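Local structure of GCN5-related N-acetyltransferase (Anabaena variabilis, 2OZG) at residues 102-105 with 106-110; 317-320 with 321-324; 32-35 with 36-39; 363-367 with 368-372; 15-18 with 19-22. The protein binds coenzyme A and probably transfers acetyl groups to amines, perhaps those of aminoglycosides, as a member of the GCN5-related N-acetyltransferase family. One frame throughout, in Å; residues are numbered along the deposited sequence.

Contact 1: residues 102-105 with 106-110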
loop_
_atom_site.group_PDB
_atom_site.type_symbol
_atom_site.label_atom_id
_atom_site.label_comp_id
_atom_site.label_asym_id
_atom_site.label_seq_id
_atom_site.Cartn_x
_atom_site.Cartn_y
_atom_site.Cartn_z
ATOM N N GLN A 102 8.295 7.006 -41.302
ATOM C CA GLN A 102 9.018 6.777 -42.528
ATOM C C GLN A 102 9.269 8.086 -43.285
ATOM O O GLN A 102 10.363 8.333 -43.736
ATOM C CB GLN A 102 8.211 5.795 -43.376
ATOM C CG GLN A 102 8.128 4.396 -42.748
ATOM C CD GLN A 102 7.292 3.415 -43.619
ATOM O OE1 GLN A 102 6.309 3.818 -44.256
ATOM N NE2 GLN A 102 7.659 2.123 -43.595
ATOM N N HIS A 103 8.237 8.913 -43.440
ATOM C CA HIS A 103 8.405 10.230 -44.049
ATOM C C HIS A 103 9.421 11.058 -43.327
ATOM O O HIS A 103 10.234 11.687 -43.955
ATOM C CB HIS A 103 7.070 11.007 -44.137
ATOM C CG HIS A 103 6.215 10.603 -45.298
ATOM N ND1 HIS A 103 4.956 10.050 -45.152
ATOM C CD2 HIS A 103 6.435 10.683 -46.639
ATOM C CE1 HIS A 103 4.432 9.818 -46.345
ATOM N NE2 HIS A 103 5.311 10.188 -47.262
ATOM N N THR A 104 9.324 11.108 -42.009
ATOM C CA THR A 104 10.263 11.805 -41.166
ATOM C C THR A 104 11.696 11.323 -41.369
ATOM O O THR A 104 12.607 12.128 -41.511
ATOM C CB THR A 104 9.860 11.603 -39.663
ATOM O OG1 THR A 104 8.543 12.119 -39.475
ATOM C CG2 THR A 104 10.791 12.312 -38.735
ATOM N N LEU A 105 11.910 10.010 -41.358
ATOM C CA LEU A 105 13.228 9.460 -41.617
ATOM C C LEU A 105 13.775 9.867 -42.982
ATOM O O LEU A 105 14.952 10.206 -43.123
ATOM C CB LEU A 105 13.207 7.934 -41.481
ATOM C CG LEU A 105 13.190 7.386 -40.083
ATOM C CD1 LEU A 105 13.006 5.851 -40.130
ATOM C CD2 LEU A 105 14.480 7.724 -39.375
ATOM N N GLN A 106 12.925 9.842 -43.995
ATOM C CA GLN A 106 13.311 10.273 -45.321
ATOM C C GLN A 106 13.730 11.727 -45.278
ATOM O O GLN A 106 14.712 12.103 -45.916
ATOM C CB GLN A 106 12.176 10.066 -46.317
ATOM C CG GLN A 106 12.369 10.746 -47.699
ATOM C CD GLN A 106 13.577 10.211 -48.531
ATOM O OE1 GLN A 106 14.271 9.244 -48.155
ATOM N NE2 GLN A 106 13.805 10.844 -49.681
ATOM N N GLU A 107 13.008 12.560 -44.528
ATOM C CA GLU A 107 13.420 13.966 -44.438
ATOM C C GLU A 107 14.780 14.099 -43.746
ATOM O O GLU A 107 15.647 14.831 -44.176
ATOM C CB GLU A 107 12.373 14.790 -43.691
ATOM C CG GLU A 107 12.802 16.208 -43.512
ATOM C CD GLU A 107 11.760 17.077 -42.840
ATOM O OE1 GLU A 107 10.585 16.642 -42.646
ATOM O OE2 GLU A 107 12.141 18.212 -42.502
ATOM N N ILE A 108 14.977 13.381 -42.651
ATOM C CA ILE A 108 16.242 13.463 -41.916
ATOM C C ILE A 108 17.407 13.055 -42.845
ATOM O O ILE A 108 18.468 13.727 -42.907
ATOM C CB ILE A 108 16.155 12.591 -40.654
ATOM C CG1 ILE A 108 15.085 13.179 -39.710
ATOM C CG2 ILE A 108 17.497 12.498 -39.944
ATOM C CD1 ILE A 108 14.639 12.216 -38.617
ATOM N N SER A 109 17.170 12.011 -43.628
ATOM C CA SER A 109 18.148 11.528 -44.536
ATOM C C SER A 109 18.497 12.620 -45.568
ATOM O O SER A 109 19.662 12.817 -45.878
ATOM C CB SER A 109 17.694 10.234 -45.222
ATOM O OG SER A 109 16.893 10.532 -46.349
ATOM N N GLU A 110 17.486 13.318 -46.085
ATOM C CA GLU A 110 17.702 14.371 -47.071
ATOM C C GLU A 110 18.447 15.549 -46.502
ATOM O O GLU A 110 18.920 16.392 -47.256
ATOM C CB GLU A 110 16.369 14.869 -47.637
ATOM C CG GLU A 110 15.652 13.828 -48.505
ATOM C CD GLU A 110 14.203 14.202 -48.796
ATOM O OE1 GLU A 110 13.641 15.084 -48.071
ATOM O OE2 GLU A 110 13.618 13.582 -49.724
#
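Thr104 and Ile108, one turn apart, meet through groups set by their first torsions. With chi1 at -60°, Thr104 holds its methyl CG2 anti to the backbone N; Ile108, at -65°, puts CG1 anti to its carbonyl carbon and sends CD1 back along the helix. The two side chains lie alongside each other in the same direction, and CG2 of Thr104 comes to 3.9 Å from CD1 of Ile108. The same branch of Ile108 lies against the backbone, its CG1 3.2 Å from Thr104 O, while that oxygen also accepts the Ile108 N-H at 2.9 Å. Thr104 OG1, turned the other way, bonds to the carbonyl of Leu100. This is the inner face of helix 96-110, the crossover helix of the beta-alpha-beta unit that runs from strand 75-87 to strand 115-118 in the GNAT fold; Thr104 and Ile108 both rest on Ile82. The backbone ladder is regular: Gln106 N reaches Gln102 O at 3.0 Å, and Ser109 N reaches Leu105 O at 2.9 Å. Ser109 OG then turns back to Gln106 O at 2.7 Å, sharing this acceptor with Glu110 N, and both donors come from one face of the carbonyl plane. Further round, the extended side chain of Glu107 carries its carboxylate to a hydrogen bond with Tyr12 and a salt bridge with Arg51. On the exposed side, Gln106 NE2 makes a weak bond to Glu110 OE2.

Contact 2: residues 317-320 with 321-324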
loop_
_atom_site.group_PDB
_atom_site.type_symbol
_atom_site.label_atom_id
_atom_site.label_comp_id
_atom_site.label_asym_id
_atom_site.label_seq_id
_atom_site.Cartn_x
_atom_site.Cartn_y
_atom_site.Cartn_z
ATOM N N ASP A 317 15.562 -2.115 -45.151
ATOM C CA ASP A 317 14.413 -2.251 -46.020
ATOM C C ASP A 317 13.719 -0.903 -46.325
ATOM O O ASP A 317 12.788 -0.869 -47.128
ATOM C CB ASP A 317 13.407 -3.212 -45.378
ATOM C CG ASP A 317 12.770 -2.640 -44.099
ATOM O OD1 ASP A 317 13.442 -1.846 -43.395
ATOM O OD2 ASP A 317 11.617 -3.012 -43.762
ATOM N N LEU A 318 14.144 0.185 -45.666
ATOM C CA LEU A 318 13.536 1.509 -45.851
ATOM C C LEU A 318 14.406 2.440 -46.674
ATOM O O LEU A 318 13.940 3.060 -47.613
ATOM C CB LEU A 318 13.272 2.160 -44.495
ATOM C CG LEU A 318 12.556 3.522 -44.531
ATOM C CD1 LEU A 318 11.175 3.364 -45.168
ATOM C CD2 LEU A 318 12.445 4.168 -43.165
ATOM N N LEU A 319 15.664 2.559 -46.281
ATOM C CA LEU A 319 16.618 3.455 -46.931
ATOM C C LEU A 319 17.667 2.654 -47.706
ATOM O O LEU A 319 18.695 2.256 -47.173
ATOM C CB LEU A 319 17.241 4.389 -45.891
ATOM C CG LEU A 319 16.196 5.209 -45.113
ATOM C CD1 LEU A 319 16.838 6.010 -43.986
ATOM C CD2 LEU A 319 15.377 6.156 -45.976
ATOM N N ALA A 320 17.365 2.409 -48.972
ATOM C CA ALA A 320 18.183 1.602 -49.859
ATOM C C ALA A 320 19.678 1.918 -49.864
ATOM O O ALA A 320 20.466 1.019 -50.069
ATOM C CB ALA A 320 17.654 1.689 -51.282
ATOM N N THR A 321 20.078 3.169 -49.676
ATOM C CA THR A 321 21.521 3.489 -49.664
ATOM C C THR A 321 22.327 2.851 -48.527
ATOM O O THR A 321 23.553 2.863 -48.544
ATOM C CB THR A 321 21.765 5.016 -49.601
ATOM O OG1 THR A 321 21.267 5.533 -48.369
ATOM C CG2 THR A 321 21.098 5.730 -50.801
ATOM N N ASN A 322 21.653 2.343 -47.503
ATOM C CA ASN A 322 22.289 1.695 -46.389
ATOM C C ASN A 322 22.345 0.150 -46.532
ATOM O O ASN A 322 22.932 -0.570 -45.697
ATOM C CB ASN A 322 21.453 1.963 -45.132
ATOM C CG ASN A 322 21.509 3.407 -44.657
ATOM O OD1 ASN A 322 22.474 4.101 -44.880
ATOM N ND2 ASN A 322 20.472 3.829 -43.958
ATOM N N GLN A 323 21.666 -0.352 -47.549
ATOM C CA GLN A 323 21.560 -1.785 -47.776
ATOM C C GLN A 323 22.761 -2.207 -48.570
ATOM O O GLN A 323 22.888 -1.771 -49.678
ATOM C CB GLN A 323 20.303 -2.042 -48.621
ATOM C CG GLN A 323 20.119 -3.432 -49.165
ATOM C CD GLN A 323 19.653 -4.431 -48.159
ATOM O OE1 GLN A 323 18.626 -4.253 -47.473
ATOM N NE2 GLN A 323 20.377 -5.531 -48.094
ATOM N N GLY A 324 23.646 -3.035 -48.033
ATOM C CA GLY A 324 24.780 -3.495 -48.839
ATOM C C GLY A 324 26.015 -3.774 -48.020
ATOM O O GLY A 324 25.952 -3.861 -46.793
HETATM O O HOH W 1 21.562 -0.519 -51.953
#
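A short 3-10 turn in the loop between strands 308-315 and 324-331 of the sterol carrier protein domain brings Leu319 against Asn322 and Ala320 against Gln323. Asn322 N donates to Leu319 O at 3.0 Å, nearly straight at 167°. Next along, Gln323 N reaches Ala320 O at 3.1 Å, but from well above the carbonyl plane, 63° out of it, away from the lone pairs. Water 1 takes part here too, donating to Ala320 O at 2.7 Å and to Gln323 O at 2.9 Å, and so ties the turn to the residue that leads out of it. These successive i to i+3 bonds are the mark of 3-10 geometry, and they deliver the chain to Gly324, where backbone pairing with Val314 starts the next strand of the hairpin. Asn322 CB packs on Leu319 O at 3.4 Å, and its amide nitrogen ND2 lies 3.8 Å from Leu319 CB. The amide is buried and held at both ends: ND2 bonds to Val291 O and to Asp316, and OD1 accepts from Val293 N. Gln323 bends at chi2 (76°) and turns OE1 back to the backbone N of Asp316.

Contact 3: residues 32-35 with 36-39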
loop_
_atom_site.group_PDB
_atom_site.type_symbol
_atom_site.label_atom_id
_atom_site.label_comp_id
_atom_site.label_asym_id
_atom_site.label_seq_id
_atom_site.Cartn_x
_atom_site.Cartn_y
_atom_site.Cartn_z
ATOM N N VAL A 32 -1.877 13.296 -22.599
ATOM C CA VAL A 32 -2.669 13.573 -21.406
ATOM C C VAL A 32 -2.147 14.825 -20.715
ATOM O O VAL A 32 -1.894 14.811 -19.514
ATOM C CB VAL A 32 -2.700 12.329 -20.432
ATOM C CG1 VAL A 32 -3.875 12.469 -19.439
ATOM C CG2 VAL A 32 -2.867 11.061 -21.233
HETATM N N MSE A 33 -2.036 15.913 -21.467
HETATM C CA MSE A 33 -1.529 17.150 -20.933
HETATM C C MSE A 33 -2.671 17.968 -20.392
HETATM O O MSE A 33 -3.778 17.941 -20.904
HETATM C CB MSE A 33 -0.804 17.931 -22.032
HETATM C CG MSE A 33 0.340 17.170 -22.660
HETATM SE SE MSE A 33 1.161 18.105 -24.187
HETATM C CE MSE A 33 2.332 19.276 -23.119
ATOM N N SER A 34 -2.421 18.707 -19.334
ATOM C CA SER A 34 -3.482 19.551 -18.793
ATOM C C SER A 34 -3.908 20.537 -19.895
ATOM O O SER A 34 -3.103 20.884 -20.776
ATOM C CB SER A 34 -2.988 20.308 -17.562
ATOM O OG SER A 34 -2.364 19.413 -16.656
ATOM N N PHE A 35 -5.159 20.990 -19.838
ATOM C CA PHE A 35 -5.659 21.941 -20.840
ATOM C C PHE A 35 -4.702 23.146 -21.097
ATOM O O PHE A 35 -4.249 23.836 -20.165
ATOM C CB PHE A 35 -7.087 22.440 -20.525
ATOM C CG PHE A 35 -7.556 23.467 -21.511
ATOM C CD1 PHE A 35 -7.856 23.090 -22.821
ATOM C CD2 PHE A 35 -7.605 24.814 -21.172
ATOM C CE1 PHE A 35 -8.236 24.037 -23.771
ATOM C CE2 PHE A 35 -7.992 25.769 -22.113
ATOM C CZ PHE A 35 -8.308 25.379 -23.414
ATOM N N GLY A 36 -4.377 23.345 -22.373
ATOM C CA GLY A 36 -3.462 24.406 -22.822
ATOM C C GLY A 36 -1.958 24.286 -22.561
ATOM O O GLY A 36 -1.210 25.183 -22.956
ATOM N N ASP A 37 -1.484 23.217 -21.902
ATOM C CA ASP A 37 -0.016 23.062 -21.638
ATOM C C ASP A 37 0.763 22.736 -22.902
ATOM O O ASP A 37 1.956 22.839 -22.937
ATOM C CB ASP A 37 0.283 22.015 -20.571
ATOM C CG ASP A 37 -0.096 22.479 -19.182
ATOM O OD1 ASP A 37 -0.776 23.539 -19.050
ATOM O OD2 ASP A 37 0.289 21.783 -18.219
ATOM N N SER A 38 0.046 22.332 -23.936
ATOM C CA SER A 38 0.602 22.133 -25.237
ATOM C C SER A 38 1.116 23.411 -25.895
ATOM O O SER A 38 2.040 23.340 -26.663
ATOM C CB SER A 38 -0.486 21.515 -26.100
ATOM O OG SER A 38 -0.129 21.450 -27.451
ATOM N N GLU A 39 0.526 24.576 -25.621
ATOM C CA GLU A 39 1.009 25.842 -26.215
ATOM C C GLU A 39 2.440 26.153 -25.793
ATOM O O GLU A 39 3.302 26.500 -26.599
ATOM C CB GLU A 39 0.150 27.055 -25.782
ATOM C CG GLU A 39 -1.324 27.052 -26.162
HETATM O O HOH W 2 0.380 18.781 -18.451
#
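Ser34 O accepts the N-H of Asp37 at 3.1 Å in a nearly straight bond (169°), closing a turn with Phe35 and Gly36 at its corners. Beside it the Asp37 side chain leans back over Ser34, with OD2 3.7 Å from Ser34 CB. Water 2 spans the same gap: it accepts from Ser34 N at 2.9 Å and donates to Asp37 OD2 at 3.0 Å, so the carboxylate is joined to the backbone of Ser34 through the water. From the residue before the turn comes the selenomethionine Met33. Its chain bends at chi3 (83°), which swings the methyl CE to 3.6 Å from Asp37 O, while SE passes 4.2 Å from Ser38 CA. At the first corner Phe35, its CG anti to the backbone N (chi1 177°), folds its ring over the next peptide, so that Gly36 N sits above one ring face, 3.3 Å from CG. Gly36 takes a positive phi, a conformation that glycine accepts readily. Farther out, Ser38 OG bonds to Gly24 O and Gly36 N makes a weak bond to Glu28, so the turn is bonded to helix 20-30 at two points. Phe35 also makes backbone hydrogen bonds to the second subunit of the assembly and packs on Asp197 of that subunit. Val32, at positive phi, is the C-prime residue of the Schellman motif that ends helix 20-30; the type II beta turn from Ser34 to Asp37 then leads the chain into helix 37-45, in the linker between the first two helices of the GNAT domain.

Contact 4: residues 363-367 with 368-372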
loop_
_atom_site.group_PDB
_atom_site.type_symbol
_atom_site.label_atom_id
_atom_site.label_comp_id
_atom_site.label_asym_id
_atom_site.label_seq_id
_atom_site.Cartn_x
_atom_site.Cartn_y
_atom_site.Cartn_z
ATOM N N ARG A 363 29.436 -9.906 -29.047
ATOM C CA ARG A 363 29.119 -11.224 -28.515
ATOM C C ARG A 363 27.674 -11.279 -28.038
ATOM O O ARG A 363 26.962 -12.239 -28.313
ATOM C CB ARG A 363 30.011 -11.517 -27.308
ATOM C CG ARG A 363 29.937 -12.951 -26.861
ATOM C CD ARG A 363 30.614 -13.165 -25.516
ATOM N NE ARG A 363 29.970 -12.447 -24.412
ATOM C CZ ARG A 363 29.003 -12.957 -23.648
ATOM N NH1 ARG A 363 28.540 -14.181 -23.866
ATOM N NH2 ARG A 363 28.491 -12.231 -22.661
ATOM N N GLN A 364 27.268 -10.262 -27.290
ATOM C CA GLN A 364 25.881 -10.156 -26.797
ATOM C C GLN A 364 24.866 -10.022 -27.940
ATOM O O GLN A 364 23.782 -10.537 -27.861
ATOM C CB GLN A 364 25.734 -8.956 -25.852
ATOM C CG GLN A 364 26.351 -9.238 -24.447
ATOM C CD GLN A 364 26.355 -8.029 -23.590
ATOM O OE1 GLN A 364 26.718 -6.907 -24.040
ATOM N NE2 GLN A 364 25.941 -8.211 -22.330
ATOM N N LEU A 365 25.213 -9.291 -28.980
ATOM C CA LEU A 365 24.343 -9.164 -30.146
ATOM C C LEU A 365 24.274 -10.490 -30.971
ATOM O O LEU A 365 23.224 -10.889 -31.503
ATOM C CB LEU A 365 24.797 -7.976 -30.976
ATOM C CG LEU A 365 24.616 -6.611 -30.292
ATOM C CD1 LEU A 365 25.328 -5.460 -31.024
ATOM C CD2 LEU A 365 23.086 -6.277 -30.095
ATOM N N GLN A 366 25.375 -11.214 -31.007
ATOM C CA GLN A 366 25.393 -12.493 -31.633
ATOM C C GLN A 366 24.459 -13.441 -30.907
ATOM O O GLN A 366 23.650 -14.136 -31.520
ATOM C CB GLN A 366 26.790 -13.078 -31.602
ATOM C CG GLN A 366 26.888 -14.388 -32.333
ATOM C CD GLN A 366 28.265 -15.017 -32.211
ATOM O OE1 GLN A 366 28.883 -15.035 -31.125
ATOM N NE2 GLN A 366 28.753 -15.524 -33.313
ATOM N N LEU A 367 24.586 -13.467 -29.594
ATOM C CA LEU A 367 23.804 -14.368 -28.749
ATOM C C LEU A 367 22.300 -14.132 -28.807
ATOM O O LEU A 367 21.540 -15.052 -28.594
ATOM C CB LEU A 367 24.275 -14.229 -27.310
ATOM C CG LEU A 367 23.483 -14.987 -26.245
ATOM C CD1 LEU A 367 23.651 -16.471 -26.433
ATOM C CD2 LEU A 367 23.951 -14.558 -24.867
ATOM N N THR A 368 21.893 -12.883 -29.046
ATOM C CA THR A 368 20.491 -12.463 -29.121
ATOM C C THR A 368 20.046 -12.346 -30.582
ATOM O O THR A 368 18.976 -11.801 -30.892
ATOM C CB THR A 368 20.265 -11.144 -28.360
ATOM O OG1 THR A 368 21.102 -10.108 -28.888
ATOM C CG2 THR A 368 20.595 -11.313 -26.878
ATOM N N GLY A 369 20.900 -12.858 -31.478
ATOM C CA GLY A 369 20.589 -12.988 -32.877
ATOM C C GLY A 369 20.510 -11.730 -33.706
ATOM O O GLY A 369 19.899 -11.755 -34.760
ATOM N N LYS A 370 21.151 -10.647 -33.263
ATOM C CA LYS A 370 21.085 -9.387 -34.009
ATOM C C LYS A 370 22.238 -9.239 -34.999
ATOM O O LYS A 370 22.281 -8.278 -35.799
ATOM C CB LYS A 370 21.112 -8.222 -33.053
ATOM C CG LYS A 370 20.091 -8.391 -31.978
ATOM C CD LYS A 370 18.714 -8.735 -32.525
ATOM C CE LYS A 370 17.633 -8.427 -31.465
ATOM N NZ LYS A 370 16.322 -8.939 -31.962
ATOM N N LEU A 371 23.185 -10.172 -34.943
ATOM C CA LEU A 371 24.259 -10.166 -35.907
ATOM C C LEU A 371 24.838 -11.576 -36.054
ATOM O O LEU A 371 24.665 -12.404 -35.177
ATOM C CB LEU A 371 25.342 -9.133 -35.559
ATOM C CG LEU A 371 26.232 -9.182 -34.312
ATOM C CD1 LEU A 371 27.345 -10.229 -34.487
ATOM C CD2 LEU A 371 26.872 -7.858 -34.039
ATOM N N GLN A 372 25.421 -11.842 -37.220
ATOM C CA GLN A 372 26.175 -13.065 -37.473
ATOM C C GLN A 372 27.577 -12.626 -37.893
ATOM O O GLN A 372 27.740 -11.703 -38.724
ATOM C CB GLN A 372 25.556 -13.862 -38.627
ATOM C CG GLN A 372 24.107 -14.184 -38.413
ATOM C CD GLN A 372 23.662 -15.386 -39.261
ATOM O OE1 GLN A 372 24.248 -15.673 -40.325
ATOM N NE2 GLN A 372 22.635 -16.105 -38.771
HETATM O O HOH W 3 23.458 -14.544 -34.297
#
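The side chains of Leu365 and Leu371 form the close side of this contact, crossing nearly perpendicular with CD2 of Leu371 3.7 Å from CB of Leu365. Leu371 has its CG between the backbone N and the carbonyl carbon (chi1 65°), which turns the side chain back onto the helix that the chain has just left. Lys370 adds its CB, 4.1 Å from Leu365 CD2. Both leucines are buried: Leu365 also rests on Leu355 of helix 349-357, and Leu371 on Leu347 and Leu378. Tightness extends to the backbone at Thr368, where Gln364 O is gripped twice, by OG1 at 2.9 Å and by the N of the same threonine at 3.2 Å. The third subunit, another copy of the protein, packs its Leu271 on Thr368, and its Glu388 forms a salt bridge with Arg363. The other side is looser and wet. Water 3 donates to Gln366 O at 2.8 Å and to Leu371 O at 2.6 Å, bridging the last turn of the helix to the start of the strand, and Gly369 is exposed at the bend. Gly369, at positive phi, lets the chain turn: its N reaches Gln366 O at 3.0 Å from above the carbonyl plane, and Lys370 N takes Leu365 O at 2.7 Å. Together these two bonds make the Schellman motif that ends helix 362-367 and leads into the short strand 371-373, outermost of its sheet within this chain, in the sterol carrier protein domain.

Contact 5: residues 15-18 with 19-22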
loop_
_atom_site.group_PDB
_atom_site.type_symbol
_atom_site.label_atom_id
_atom_site.label_comp_id
_atom_site.label_asym_id
_atom_site.label_seq_id
_atom_site.Cartn_x
_atom_site.Cartn_y
_atom_site.Cartn_z
ATOM N N ALA A 15 4.437 21.735 -40.137
ATOM C CA ALA A 15 3.316 22.405 -39.459
ATOM C C ALA A 15 3.308 23.849 -39.925
ATOM O O ALA A 15 4.339 24.362 -40.289
ATOM C CB ALA A 15 3.471 22.356 -37.919
ATOM N N SER A 16 2.126 24.477 -39.898
ATOM C CA SER A 16 1.907 25.856 -40.313
ATOM C C SER A 16 0.890 26.443 -39.357
ATOM O O SER A 16 0.260 25.718 -38.562
ATOM C CB SER A 16 1.289 25.883 -41.699
ATOM O OG SER A 16 -0.051 25.417 -41.649
ATOM N N GLN A 17 0.676 27.740 -39.475
ATOM C CA GLN A 17 -0.317 28.420 -38.677
ATOM C C GLN A 17 -1.675 27.821 -38.931
ATOM O O GLN A 17 -2.561 27.947 -38.109
ATOM C CB GLN A 17 -0.353 29.917 -39.047
ATOM C CG GLN A 17 0.754 30.749 -38.449
ATOM C CD GLN A 17 0.532 30.990 -36.972
ATOM O OE1 GLN A 17 0.863 30.149 -36.117
ATOM N NE2 GLN A 17 -0.031 32.159 -36.658
ATOM N N GLU A 18 -1.853 27.189 -40.083
ATOM C CA GLU A 18 -3.145 26.647 -40.461
ATOM C C GLU A 18 -3.484 25.377 -39.709
ATOM O O GLU A 18 -4.667 25.047 -39.533
ATOM C CB GLU A 18 -3.173 26.359 -41.959
ATOM C CG GLU A 18 -4.575 26.131 -42.543
ATOM C CD GLU A 18 -5.455 27.409 -42.588
ATOM O OE1 GLU A 18 -4.890 28.532 -42.598
ATOM O OE2 GLU A 18 -6.712 27.268 -42.641
ATOM N N ASN A 19 -2.473 24.655 -39.245
ATOM C CA ASN A 19 -2.733 23.396 -38.568
ATOM C C ASN A 19 -2.075 23.190 -37.194
ATOM O O ASN A 19 -2.309 22.164 -36.609
ATOM C CB ASN A 19 -2.347 22.234 -39.502
ATOM C CG ASN A 19 -0.852 22.270 -39.896
ATOM O OD1 ASN A 19 0.001 22.740 -39.117
ATOM N ND2 ASN A 19 -0.530 21.752 -41.086
ATOM N N ILE A 20 -1.282 24.130 -36.681
ATOM C CA ILE A 20 -0.544 23.905 -35.403
ATOM C C ILE A 20 -1.442 23.838 -34.150
ATOM O O ILE A 20 -1.102 23.201 -33.148
ATOM C CB ILE A 20 0.584 24.982 -35.195
ATOM C CG1 ILE A 20 1.568 24.575 -34.097
ATOM C CG2 ILE A 20 -0.030 26.361 -34.894
ATOM C CD1 ILE A 20 2.151 23.141 -34.274
ATOM N N GLN A 21 -2.582 24.494 -34.185
ATOM C CA GLN A 21 -3.508 24.378 -33.060
ATOM C C GLN A 21 -4.172 23.021 -32.989
ATOM O O GLN A 21 -4.395 22.530 -31.889
ATOM C CB GLN A 21 -4.629 25.376 -33.153
ATOM C CG GLN A 21 -4.249 26.762 -32.789
ATOM C CD GLN A 21 -5.373 27.702 -33.069
ATOM O OE1 GLN A 21 -5.914 28.311 -32.153
ATOM N NE2 GLN A 21 -5.782 27.788 -34.343
ATOM N N GLN A 22 -4.605 22.499 -34.149
ATOM C CA GLN A 22 -5.189 21.193 -34.208
ATOM C C GLN A 22 -4.144 20.236 -33.729
ATOM O O GLN A 22 -4.468 19.397 -32.945
ATOM C CB GLN A 22 -5.582 20.764 -35.613
ATOM C CG GLN A 22 -6.883 21.325 -36.124
ATOM C CD GLN A 22 -6.823 21.673 -37.593
ATOM O OE1 GLN A 22 -6.234 22.683 -37.977
ATOM N NE2 GLN A 22 -7.454 20.858 -38.420
HETATM O O HOH W 4 -4.065 26.636 -36.354
HETATM O O HOH W 5 -5.211 24.227 -36.255
#
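The backbone leaves an extended conformation at Ala15 and Ser16 and curls through Gln17 and Glu18 into the helix that starts at Ile20. Ser16 O takes two donors: Ile20 N at 2.9 Å, nearly along the C=O axis (177°), and Asn19 N at 3.0 Å, from above the carbonyl plane. In return the side chain of Asn19 reaches back, its CG lying between the backbone N and the carbonyl carbon (chi1 60°), and OD1 accepts the Ser16 N-H at 2.9 Å in an almost straight bond (170°). Asn19 stands at the N-cap position, yet its side chain makes no capping bond; OD1 is given instead to the loop before the helix. Ser16 OG accepts from Glu18 N at 3.0 Å, an ST turn that holds the bend. Ile20 has CG1 anti to its own N and then bends, bringing CD1 to 4.0 Å from Ala15 CB, and water 4 connects Gln17 O to Gln21 NE2. The buried amide of Asn19 is fixed at its nitrogen too, ND2 bonding to Tyr54. Ala15 pairs by its backbone with Phe50 and packs on Val52, so strand 50-55 backs the passage from strand 10-14 into helix 20-30, with Leu47 against Ile20.

Contacts 1, 3 and 5 belong to the N-terminal GNAT domain, contacts 2 and 4 to the sterol carrier protein domain. Contacts 1 and 2 join the two: Leu105 CD1 meets Leu318 CD2 at 3.5 Å, and the contact centres are about 13 Å apart. Contact 1 is also the nearest to the cofactor, the Gln102 side chain lying about 8 Å from bound coenzyme A and about 4 Å from that of Ile98, which binds it; Met33 of contact 3 is about 10 Å from the cofactor. Contacts 5 and 3 bracket helix 20-30, centres about 16 Å apart. Contact 4 stands about 43 Å, centre to centre, from contact 3, across the chain's centre.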